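Local coordinates for protein diphosphomevalonate decarboxylase, putative (Trypanosoma brucei, PDB 2HKE) that probably catalyses the ATP-dependent decarboxylation of (R)-5-diphosphomevalonate to isopentenyl diphosphate, a precursor for isoprenoids and sterols, at residues S80-L85 / A124-A129; H84-C89 / K96-V101; I100-N105 / C120-A125; T134-L139 / R149-G154. The protein carries 1 engineered substitution. All blocks are in the same frame, centred on the assembly; numbering follows the deposited sequence. Where two conformers were deposited one is given.

Contact 1 of 4, residues S80-L85 / A124-A129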
loop_
_atom_site.group_PDB
_atom_site.type_symbol
_atom_site.label_atom_id
_atom_site.label_comp_id
_atom_site.label_asym_id
_atom_site.label_seq_id
_atom_site.Cartn_x
_atom_site.Cartn_y
_atom_site.Cartn_z
ATOM N N SER A 80 12.478 3.046 17.154
ATOM C CA SER A 80 11.483 2.130 17.710
ATOM C C SER A 80 11.693 0.692 17.229
ATOM O O SER A 80 11.644 -0.271 18.013
ATOM C CB SER A 80 10.062 2.628 17.389
ATOM O OG SER A 80 9.075 1.835 18.035
ATOM N N MET A 81 11.920 0.535 15.941
ATOM C CA MET A 81 12.171 -0.794 15.374
ATOM C C MET A 81 13.436 -1.388 15.994
ATOM O O MET A 81 13.443 -2.544 16.464
ATOM C CB MET A 81 12.281 -0.718 13.844
ATOM C CG MET A 81 10.923 -0.367 13.221
ATOM S SD MET A 81 11.173 0.001 11.457
ATOM C CE MET A 81 11.375 -1.655 10.852
ATOM N N LEU A 82 14.463 -0.591 16.038
ATOM C CA LEU A 82 15.754 -1.039 16.545
ATOM C C LEU A 82 15.722 -1.427 18.010
ATOM O O LEU A 82 16.341 -2.394 18.408
ATOM C CB LEU A 82 16.803 0.007 16.301
ATOM C CG LEU A 82 17.226 0.241 14.869
ATOM C CD1 LEU A 82 18.068 1.521 14.813
ATOM C CD2 LEU A 82 18.028 -0.944 14.336
ATOM N N LEU A 83 14.970 -0.698 18.822
ATOM C CA LEU A 83 14.797 -1.103 20.231
ATOM C C LEU A 83 14.134 -2.450 20.364
ATOM O O LEU A 83 14.578 -3.307 21.176
ATOM C CB LEU A 83 13.952 -0.064 20.999
ATOM C CG LEU A 83 14.571 1.291 21.288
ATOM C CD1 LEU A 83 13.483 2.196 21.869
ATOM C CD2 LEU A 83 15.766 1.172 22.251
ATOM N N HIS A 84 13.037 -2.649 19.635
ATOM C CA HIS A 84 12.318 -3.907 19.687
ATOM C C HIS A 84 13.200 -5.041 19.131
ATOM O O HIS A 84 13.221 -6.152 19.669
ATOM C CB HIS A 84 11.011 -3.837 18.929
ATOM C CG HIS A 84 10.170 -5.046 19.127
ATOM N ND1 HIS A 84 9.749 -5.439 20.382
ATOM C CD2 HIS A 84 9.736 -5.988 18.269
ATOM C CE1 HIS A 84 9.073 -6.569 20.277
ATOM N NE2 HIS A 84 9.036 -6.917 19.008
ATOM N N LEU A 85 13.949 -4.721 18.099
ATOM C CA LEU A 85 14.765 -5.706 17.428
ATOM C C LEU A 85 15.820 -6.224 18.408
ATOM O O LEU A 85 16.013 -7.420 18.556
ATOM C CB LEU A 85 15.407 -5.068 16.211
ATOM C CG LEU A 85 16.386 -5.875 15.387
ATOM C CD1 LEU A 85 15.640 -6.925 14.488
ATOM C CD2 LEU A 85 17.269 -4.889 14.588
ATOM N N ALA A 124 12.473 -6.742 7.467
ATOM C CA ALA A 124 12.905 -8.090 7.080
ATOM C C ALA A 124 14.436 -8.221 7.051
ATOM O O ALA A 124 14.961 -9.212 7.514
ATOM C CB ALA A 124 12.325 -8.502 5.717
ATOM N N ALA A 125 15.131 -7.195 6.548
ATOM C CA ALA A 125 16.602 -7.198 6.492
ATOM C C ALA A 125 17.186 -7.194 7.897
ATOM O O ALA A 125 18.128 -7.927 8.174
ATOM C CB ALA A 125 17.125 -5.980 5.665
ATOM N N LEU A 126 16.629 -6.385 8.795
ATOM C CA LEU A 126 17.124 -6.279 10.141
ATOM C C LEU A 126 16.923 -7.574 10.919
ATOM O O LEU A 126 17.794 -7.988 11.677
ATOM C CB LEU A 126 16.453 -5.134 10.891
ATOM C CG LEU A 126 16.928 -3.741 10.518
ATOM C CD1 LEU A 126 15.968 -2.673 11.053
ATOM C CD2 LEU A 126 18.369 -3.547 11.008
ATOM N N ILE A 127 15.764 -8.184 10.755
ATOM C CA ILE A 127 15.409 -9.388 11.505
ATOM C C ILE A 127 16.377 -10.511 11.061
ATOM O O ILE A 127 16.845 -11.249 11.894
ATOM C CB ILE A 127 13.941 -9.792 11.281
ATOM C CG1 ILE A 127 13.006 -8.904 12.115
ATOM C CG2 ILE A 127 13.689 -11.259 11.652
ATOM C CD1 ILE A 127 11.581 -8.903 11.592
ATOM N N ARG A 128 16.668 -10.603 9.783
ATOM C CA ARG A 128 17.595 -11.632 9.305
ATOM C C ARG A 128 18.987 -11.379 9.862
ATOM O O ARG A 128 19.591 -12.272 10.466
ATOM C CB ARG A 128 17.623 -11.744 7.801
ATOM C CG ARG A 128 18.467 -12.947 7.361
ATOM C CD ARG A 128 18.292 -13.351 5.990
ATOM N NE ARG A 128 17.112 -14.170 5.816
ATOM C CZ ARG A 128 16.814 -14.775 4.684
ATOM N NH1 ARG A 128 17.600 -14.652 3.615
ATOM N NH2 ARG A 128 15.710 -15.476 4.619
ATOM N N ALA A 129 19.463 -10.146 9.737
ATOM C CA ALA A 129 20.819 -9.784 10.180
ATOM C C ALA A 129 21.060 -10.014 11.655
ATOM O O ALA A 129 22.138 -10.483 12.040
ATOM C CB ALA A 129 21.119 -8.294 9.844
#
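L85 and L126 lay their side chains across each other at about a right angle, and so join helix 76-86 to helix 114-130. This is helix-helix packing in the N-terminal domain, which has the S5-like alpha/beta fold of the GHMP family. The two helices run in roughly the same direction, with 26° between the axes of the short segments. These axes come no closer than 11.0 Å, and the gap is bridged by leucine side chains. L85 reaches across with both its methyl branches. Its CG stands opposite the backbone N (chi1 176°), which sends them over to the second helix. Branch CD2 packs on L126 CB at 3.8 Å. Branch CD1 goes to the backbone of the same residue, 3.7 Å from L126 O, and also touches the flank of I127, with CG1 of I127 4.1 Å from CD1 of L85. Apolar neighbours extend the contact. V52 of strand 48-55 packs on L126, and L139 of helix 136-143 packs on I127. About one turn before L85, L82 adds a methyl-to-methyl touch, its CD2 lying 4.2 Å from CD2 of L126.

Contact 2 of 4, residues H84-C89 / K96-V101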
loop_
_atom_site.group_PDB
_atom_site.type_symbol
_atom_site.label_atom_id
_atom_site.label_comp_id
_atom_site.label_asym_id
_atom_site.label_seq_id
_atom_site.Cartn_x
_atom_site.Cartn_y
_atom_site.Cartn_z
ATOM N N HIS A 84 13.037 -2.649 19.635
ATOM C CA HIS A 84 12.318 -3.907 19.687
ATOM C C HIS A 84 13.200 -5.041 19.131
ATOM O O HIS A 84 13.221 -6.152 19.669
ATOM C CB HIS A 84 11.011 -3.837 18.929
ATOM C CG HIS A 84 10.170 -5.046 19.127
ATOM N ND1 HIS A 84 9.749 -5.439 20.382
ATOM C CD2 HIS A 84 9.736 -5.988 18.269
ATOM C CE1 HIS A 84 9.073 -6.569 20.277
ATOM N NE2 HIS A 84 9.036 -6.917 19.008
ATOM N N LEU A 85 13.949 -4.721 18.099
ATOM C CA LEU A 85 14.765 -5.706 17.428
ATOM C C LEU A 85 15.820 -6.224 18.408
ATOM O O LEU A 85 16.013 -7.420 18.556
ATOM C CB LEU A 85 15.407 -5.068 16.211
ATOM C CG LEU A 85 16.386 -5.875 15.387
ATOM C CD1 LEU A 85 15.640 -6.925 14.488
ATOM C CD2 LEU A 85 17.269 -4.889 14.588
ATOM N N ARG A 86 16.486 -5.306 19.090
ATOM C CA ARG A 86 17.543 -5.651 20.002
ATOM C C ARG A 86 17.111 -6.267 21.312
ATOM O O ARG A 86 17.944 -6.785 22.039
ATOM C CB ARG A 86 18.405 -4.432 20.282
ATOM C CG ARG A 86 19.239 -4.035 19.132
ATOM C CD ARG A 86 20.225 -2.993 19.567
ATOM N NE ARG A 86 21.138 -2.732 18.476
ATOM C CZ ARG A 86 21.190 -1.604 17.778
ATOM N NH1 ARG A 86 20.395 -0.577 18.045
ATOM N NH2 ARG A 86 22.062 -1.520 16.816
ATOM N N SER A 87 15.834 -6.179 21.648
ATOM C CA SER A 87 15.297 -6.886 22.799
ATOM C C SER A 87 14.808 -8.277 22.469
ATOM O O SER A 87 14.276 -8.964 23.356
ATOM C CB SER A 87 14.156 -6.102 23.442
ATOM O OG SER A 87 12.985 -6.093 22.668
ATOM N N THR A 88 14.904 -8.667 21.192
ATOM C CA THR A 88 14.411 -9.954 20.746
ATOM C C THR A 88 15.453 -10.650 19.908
ATOM O O THR A 88 15.138 -11.354 18.974
ATOM C CB THR A 88 13.073 -9.773 19.992
ATOM O OG1 THR A 88 13.268 -8.931 18.836
ATOM C CG2 THR A 88 12.005 -9.170 20.934
ATOM N N CYS A 89 16.721 -10.467 20.244
ATOM C CA CYS A 89 17.788 -11.074 19.478
ATOM C C CYS A 89 18.875 -11.610 20.418
ATOM O O CYS A 89 18.886 -11.265 21.586
ATOM C CB CYS A 89 18.341 -10.087 18.471
ATOM S SG CYS A 89 19.443 -8.881 19.189
ATOM N N LYS A 96 25.748 -5.070 18.791
ATOM C CA LYS A 96 26.277 -4.657 17.513
ATOM C C LYS A 96 25.484 -3.450 17.057
ATOM O O LYS A 96 24.290 -3.345 17.344
ATOM C CB LYS A 96 26.117 -5.762 16.466
ATOM C CG LYS A 96 26.750 -7.085 16.816
ATOM C CD LYS A 96 28.226 -7.086 16.501
ATOM C CE LYS A 96 28.884 -8.424 16.888
ATOM N NZ LYS A 96 29.064 -8.493 18.380
ATOM N N LYS A 97 26.161 -2.553 16.347
ATOM C CA LYS A 97 25.509 -1.472 15.636
ATOM C C LYS A 97 25.294 -1.935 14.202
ATOM O O LYS A 97 25.904 -2.902 13.733
ATOM C CB LYS A 97 26.366 -0.203 15.614
ATOM C CG LYS A 97 26.843 0.269 16.967
ATOM C CD LYS A 97 25.700 0.700 17.863
ATOM C CE LYS A 97 26.164 0.819 19.296
ATOM N NZ LYS A 97 26.775 -0.455 19.769
ATOM N N VAL A 98 24.445 -1.212 13.499
ATOM C CA VAL A 98 24.084 -1.584 12.165
ATOM C C VAL A 98 24.161 -0.379 11.229
ATOM O O VAL A 98 23.839 0.743 11.622
ATOM C CB VAL A 98 22.677 -2.224 12.183
ATOM C CG1 VAL A 98 21.616 -1.241 12.747
ATOM C CG2 VAL A 98 22.300 -2.756 10.830
ATOM N N ASN A 99 24.641 -0.612 10.015
ATOM C CA ASN A 99 24.507 0.349 8.905
ATOM C C ASN A 99 23.322 -0.093 8.067
ATOM O O ASN A 99 23.321 -1.202 7.571
ATOM C CB ASN A 99 25.695 0.379 7.924
ATOM C CG ASN A 99 27.016 0.752 8.573
ATOM O OD1 ASN A 99 27.999 0.014 8.418
ATOM N ND2 ASN A 99 27.076 1.900 9.231
ATOM N N ILE A 100 22.339 0.775 7.918
ATOM C CA ILE A 100 21.156 0.530 7.095
ATOM C C ILE A 100 21.188 1.480 5.914
ATOM O O ILE A 100 21.376 2.694 6.103
ATOM C CB ILE A 100 19.871 0.871 7.887
ATOM C CG1 ILE A 100 19.821 0.122 9.224
ATOM C CG2 ILE A 100 18.622 0.581 7.063
ATOM C CD1 ILE A 100 18.763 0.656 10.137
ATOM N N VAL A 101 20.968 0.931 4.727
ATOM C CA VAL A 101 20.981 1.706 3.491
ATOM C C VAL A 101 19.726 1.331 2.743
ATOM O O VAL A 101 19.507 0.152 2.452
ATOM C CB VAL A 101 22.243 1.374 2.650
ATOM C CG1 VAL A 101 22.192 2.070 1.292
ATOM C CG2 VAL A 101 23.521 1.711 3.430
#
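K96 O is gripped by two N-H groups of the R86 guanidinium. The stronger bond comes from R86 NH2, at 2.9 Å from K96 O, with an angle of 143° at the hydrogen. It falls on a lone pair in the carbonyl plane, although the oxygen sits 24° out of the guanidinium plane. The second, from R86 NE to K96 O, is weak at 3.4 Å. This fork is a helix-to-strand tie in the alpha/beta fold of the N-terminal domain. It ties residue R86 of helix 76-86 to the start of strand 97-104. The arginine chain is extended from CG to NE, and that length spans the gap. R86 NH2 also makes a salt bridge to D61 OD1, which accepts from V98 N as well and so holds both the arginine and the strand. K97 NZ is 5.7 Å from R86 NH2, a like-charge pair that D61 probably helps to offset; K97 NZ itself is bonded to N95 O. V98 points toward the helix, and its CG1 comes to 4.1 Å from R86 NH2. F130 of helix 114-130 packs on both residues. T88 N is bonded to L85 O, and T88 CG2 lies over one face of the H84 ring, 3.9 Å above its plane and offset toward the rim.

Contact 3 of 4, residues I100-N105 / C120-A125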
loop_
_atom_site.group_PDB
_atom_site.type_symbol
_atom_site.label_atom_id
_atom_site.label_comp_id
_atom_site.label_asym_id
_atom_site.label_seq_id
_atom_site.Cartn_x
_atom_site.Cartn_y
_atom_site.Cartn_z
ATOM N N ILE A 100 22.339 0.775 7.918
ATOM C CA ILE A 100 21.156 0.530 7.095
ATOM C C ILE A 100 21.188 1.480 5.914
ATOM O O ILE A 100 21.376 2.694 6.103
ATOM C CB ILE A 100 19.871 0.871 7.887
ATOM C CG1 ILE A 100 19.821 0.122 9.224
ATOM C CG2 ILE A 100 18.622 0.581 7.063
ATOM C CD1 ILE A 100 18.763 0.656 10.137
ATOM N N VAL A 101 20.968 0.931 4.727
ATOM C CA VAL A 101 20.981 1.706 3.491
ATOM C C VAL A 101 19.726 1.331 2.743
ATOM O O VAL A 101 19.507 0.152 2.452
ATOM C CB VAL A 101 22.243 1.374 2.650
ATOM C CG1 VAL A 101 22.192 2.070 1.292
ATOM C CG2 VAL A 101 23.521 1.711 3.430
ATOM N N SER A 102 18.869 2.320 2.493
ATOM C CA SER A 102 17.568 2.055 1.940
ATOM C C SER A 102 17.346 2.909 0.701
ATOM O O SER A 102 17.736 4.078 0.681
ATOM C CB SER A 102 16.506 2.375 2.973
ATOM O OG SER A 102 16.672 1.503 4.056
ATOM N N GLU A 103 16.729 2.333 -0.318
ATOM C CA GLU A 103 16.264 3.150 -1.444
ATOM C C GLU A 103 14.988 2.587 -2.061
ATOM O O GLU A 103 14.524 1.497 -1.700
ATOM C CB GLU A 103 17.353 3.206 -2.511
ATOM C CG GLU A 103 17.463 1.931 -3.278
ATOM C CD GLU A 103 18.656 1.877 -4.215
ATOM O OE1 GLU A 103 19.677 2.583 -3.965
ATOM O OE2 GLU A 103 18.576 1.085 -5.174
ATOM N N ASN A 104 14.447 3.301 -3.045
ATOM C CA ASN A 104 13.370 2.749 -3.860
ATOM C C ASN A 104 13.449 3.358 -5.243
ATOM O O ASN A 104 14.124 4.362 -5.416
ATOM C CB ASN A 104 11.995 2.996 -3.205
ATOM C CG ASN A 104 11.489 4.413 -3.410
ATOM O OD1 ASN A 104 11.125 4.776 -4.515
ATOM N ND2 ASN A 104 11.472 5.201 -2.352
ATOM N N ASN A 105 12.787 2.739 -6.203
ATOM C CA ASN A 105 12.809 3.216 -7.596
ATOM C C ASN A 105 11.432 3.686 -8.078
ATOM O O ASN A 105 11.160 3.691 -9.266
ATOM C CB ASN A 105 13.354 2.135 -8.514
ATOM C CG ASN A 105 12.451 0.920 -8.611
ATOM O OD1 ASN A 105 11.568 0.688 -7.756
ATOM N ND2 ASN A 105 12.638 0.141 -9.675
ATOM N N CYS A 120 8.866 -2.214 5.513
ATOM C CA CYS A 120 8.787 -3.685 5.430
ATOM C C CYS A 120 10.143 -4.267 5.006
ATOM O O CYS A 120 10.638 -5.208 5.617
ATOM C CB CYS A 120 7.719 -4.096 4.487
ATOM S SG CYS A 120 7.391 -5.859 4.513
ATOM N N ALA A 121 10.749 -3.715 3.964
ATOM C CA ALA A 121 12.055 -4.226 3.519
ATOM C C ALA A 121 13.096 -4.081 4.636
ATOM O O ALA A 121 13.918 -4.986 4.860
ATOM C CB ALA A 121 12.481 -3.501 2.245
ATOM N N MET A 122 13.082 -2.954 5.342
ATOM C CA MET A 122 14.029 -2.741 6.439
ATOM C C MET A 122 13.798 -3.709 7.601
ATOM O O MET A 122 14.743 -4.245 8.191
ATOM C CB MET A 122 13.925 -1.302 6.924
ATOM C CG MET A 122 14.961 -0.932 7.911
ATOM S SD MET A 122 14.738 0.720 8.553
ATOM C CE MET A 122 14.578 1.695 7.054
ATOM N N SER A 123 12.536 -3.877 7.973
ATOM C CA SER A 123 12.157 -4.884 9.001
ATOM C C SER A 123 12.725 -6.272 8.679
ATOM O O SER A 123 13.398 -6.900 9.511
ATOM C CB SER A 123 10.618 -5.028 9.124
ATOM O OG SER A 123 10.324 -6.164 9.928
ATOM N N ALA A 124 12.473 -6.742 7.467
ATOM C CA ALA A 124 12.905 -8.090 7.080
ATOM C C ALA A 124 14.436 -8.221 7.051
ATOM O O ALA A 124 14.961 -9.212 7.514
ATOM C CB ALA A 124 12.325 -8.502 5.717
ATOM N N ALA A 125 15.131 -7.195 6.548
ATOM C CA ALA A 125 16.602 -7.198 6.492
ATOM C C ALA A 125 17.186 -7.194 7.897
ATOM O O ALA A 125 18.128 -7.927 8.174
ATOM C CB ALA A 125 17.125 -5.980 5.665
#
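M122 reaches from helix 114-130 to the two residues of strand 97-104 that face it, I100 and S102. This is the packing of a helix on a sheet, within the S5-like fold of the N-terminal domain. The M122 side chain crosses that of I100 at about a right angle. I100 CG2 meets the thioether chain along its length: it is 4.1 Å from M122 CG and about as far from the sulfur and the terminal methyl. M122 leaves the helix with its chain extended as far as SD (chi1 -172°) and then bends at chi3 (-51°). The bend brings CE beside the serine, 3.7 Å from S102 OG. That hydroxyl is buried, and its polar need is met from the next strand by a hydrogen bond with T50 OG1; T50 also touches I100 and M122. Further out, the sheet fixes the strand through backbone bonds, V101 with S51 of strand 48-55 and I100 with T62 and R64. The connection and the start of helix 114-130 carry a Gly/Ser-rich run that probably corresponds to the ATP-binding motif of GHMP enzymes. The helix has its own supports: A124 packs on V8 of strand 5-15, A121 packs on A10, and on another side S123 OG is hydrogen-bonded to V136 O.

Contact 4 of 4, residues T134-L139 / R149-G154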
loop_
_atom_site.group_PDB
_atom_site.type_symbol
_atom_site.label_atom_id
_atom_site.label_comp_id
_atom_site.label_asym_id
_atom_site.label_seq_id
_atom_site.Cartn_x
_atom_site.Cartn_y
_atom_site.Cartn_z
ATOM N N THR A 134 11.503 -11.773 16.431
ATOM C CA THR A 134 10.280 -11.058 16.076
ATOM C C THR A 134 9.936 -11.306 14.601
ATOM O O THR A 134 10.796 -11.607 13.805
ATOM C CB THR A 134 10.376 -9.554 16.442
ATOM O OG1 THR A 134 9.136 -8.923 16.111
ATOM C CG2 THR A 134 11.453 -8.882 15.668
ATOM N N ASN A 135 8.654 -11.203 14.249
ATOM C CA ASN A 135 8.285 -11.434 12.875
ATOM C C ASN A 135 8.312 -10.140 12.055
ATOM O O ASN A 135 8.221 -9.029 12.607
ATOM C CB ASN A 135 6.946 -12.166 12.753
ATOM C CG ASN A 135 5.802 -11.381 13.345
ATOM O OD1 ASN A 135 5.329 -10.386 12.775
ATOM N ND2 ASN A 135 5.361 -11.820 14.520
ATOM N N VAL A 136 8.467 -10.308 10.749
ATOM C CA VAL A 136 8.645 -9.195 9.871
ATOM C C VAL A 136 7.478 -8.226 10.031
ATOM O O VAL A 136 7.700 -6.995 10.052
ATOM C CB VAL A 136 8.793 -9.643 8.395
ATOM C CG1 VAL A 136 8.632 -8.421 7.428
ATOM C CG2 VAL A 136 10.148 -10.352 8.206
ATOM N N SER A 137 6.269 -8.777 10.059
ATOM C CA SER A 137 5.071 -7.936 10.103
ATOM C C SER A 137 5.032 -7.029 11.354
ATOM O O SER A 137 4.811 -5.808 11.244
ATOM C CB SER A 137 3.820 -8.789 9.952
ATOM O OG SER A 137 2.659 -8.014 10.038
ATOM N N MET A 138 5.264 -7.597 12.552
ATOM C CA MET A 138 5.209 -6.799 13.770
ATOM C C MET A 138 6.299 -5.771 13.907
ATOM O O MET A 138 6.052 -4.693 14.446
ATOM C CB MET A 138 5.163 -7.697 15.010
ATOM C CG MET A 138 3.830 -8.456 15.077
ATOM S SD MET A 138 3.753 -9.510 16.575
ATOM C CE MET A 138 4.790 -8.513 17.643
ATOM N N LEU A 139 7.488 -6.062 13.406
ATOM C CA LEU A 139 8.534 -5.027 13.425
ATOM C C LEU A 139 8.252 -3.923 12.410
ATOM O O LEU A 139 8.471 -2.749 12.682
ATOM C CB LEU A 139 9.883 -5.676 13.142
ATOM C CG LEU A 139 11.042 -4.749 13.371
ATOM C CD1 LEU A 139 11.140 -4.331 14.809
ATOM C CD2 LEU A 139 12.348 -5.407 12.856
ATOM N N ARG A 149 1.527 -5.027 6.337
ATOM C CA ARG A 149 0.791 -5.884 5.427
ATOM C C ARG A 149 1.589 -6.304 4.190
ATOM O O ARG A 149 1.136 -7.152 3.441
ATOM C CB ARG A 149 -0.521 -5.238 5.007
ATOM C CG ARG A 149 -1.491 -4.891 6.187
ATOM C CD ARG A 149 -2.815 -4.398 5.599
ATOM N NE ARG A 149 -2.557 -3.307 4.635
ATOM C CZ ARG A 149 -2.712 -2.013 4.850
ATOM N NH1 ARG A 149 -3.222 -1.565 5.991
ATOM N NH2 ARG A 149 -2.331 -1.158 3.913
ATOM N N SER A 150 2.761 -5.693 3.976
ATOM C CA SER A 150 3.613 -6.055 2.860
ATOM C C SER A 150 4.477 -7.319 3.142
ATOM O O SER A 150 5.254 -7.753 2.246
ATOM C CB SER A 150 4.412 -4.848 2.390
ATOM O OG SER A 150 3.623 -4.020 1.552
ATOM N N ALA A 151 4.342 -7.878 4.348
ATOM C CA ALA A 151 5.147 -9.002 4.800
ATOM C C ALA A 151 4.797 -10.300 4.096
ATOM O O ALA A 151 5.609 -11.227 4.091
ATOM C CB ALA A 151 5.044 -9.172 6.384
ATOM N N PHE A 152 3.623 -10.355 3.470
ATOM C CA PHE A 152 3.103 -11.536 2.840
ATOM C C PHE A 152 2.597 -11.160 1.479
ATOM O O PHE A 152 2.151 -10.014 1.281
ATOM C CB PHE A 152 1.919 -12.082 3.601
ATOM C CG PHE A 152 2.204 -12.365 5.016
ATOM C CD1 PHE A 152 2.903 -13.514 5.362
ATOM C CD2 PHE A 152 1.780 -11.506 6.014
ATOM C CE1 PHE A 152 3.198 -13.771 6.711
ATOM C CE2 PHE A 152 2.064 -11.737 7.320
ATOM C CZ PHE A 152 2.757 -12.878 7.688
ATOM N N GLY A 153 2.640 -12.140 0.578
ATOM C CA GLY A 153 1.988 -12.054 -0.729
ATOM C C GLY A 153 0.488 -12.212 -0.594
ATOM O O GLY A 153 -0.032 -12.612 0.452
ATOM N N GLY A 154 -0.229 -11.892 -1.652
ATOM C CA GLY A 154 -1.626 -12.189 -1.711
ATOM C C GLY A 154 -2.544 -11.175 -1.094
ATOM O O GLY A 154 -2.303 -9.983 -1.232
#
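The F152 ring has A151 CB on one face, 3.9 Å above the plane and offset toward the rim. S137 comes to the same ring obliquely, with its CB 4.3 Å from F152 CE2. A151 is the main link between the segments. Its methyl points at helix 136-143 and meets two residues of the first turn, V136 CG1 and S137 CB, each 3.8 Å from A151 CB. The contact is small and apolar, yet the helix side is held by polar bonds around it. The second flat group is the N135 amide, at the N-cap position. Its OD1 accepts from M138 N at 2.8 Å in a nearly straight bond (163°), and the donor is tilted 32° from the carbonyl plane. The other end of the amide makes a weak bond, N135 ND2 to M138 SD at 3.5 Å. The capping bond, helped by the weak one, fixes the rotation of the amide. The first torsion of S137 (chi1 178°) turns OG to C148 O and A171 N, and it bonds to both. These bonds satisfy a buried hydroxyl and hold S137 CB beside A151. On the loop side, S150 OG is bonded to N13 ND2 and P11 O, and F152 O to T40 OG1. The arrangement is that of an N-capped helix whose first turn packs on the loop leading into strand 155-159, inside the N-terminal alpha/beta domain.

How the contacts relate
From the N terminus, helix 76-86 comes first and serves both contact 1 and contact 2. Contact 2 closes the short loop from this helix to strand 97-104. Contact 3 then closes the longer connection from that strand to helix 114-130. The two follow one another and share I100 and V101. Both nest inside contact 1, which brings helix 114-130 back to helix 76-86. Contact 4 lies later in the chain and closes its own loop, from helix 136-143 to the approach of strand 155-159. It still touches the others: L139 packs beside M81 and L85, and C120 SG lies against the backbone of S150. Together they tie three helices and the sheet of one domain.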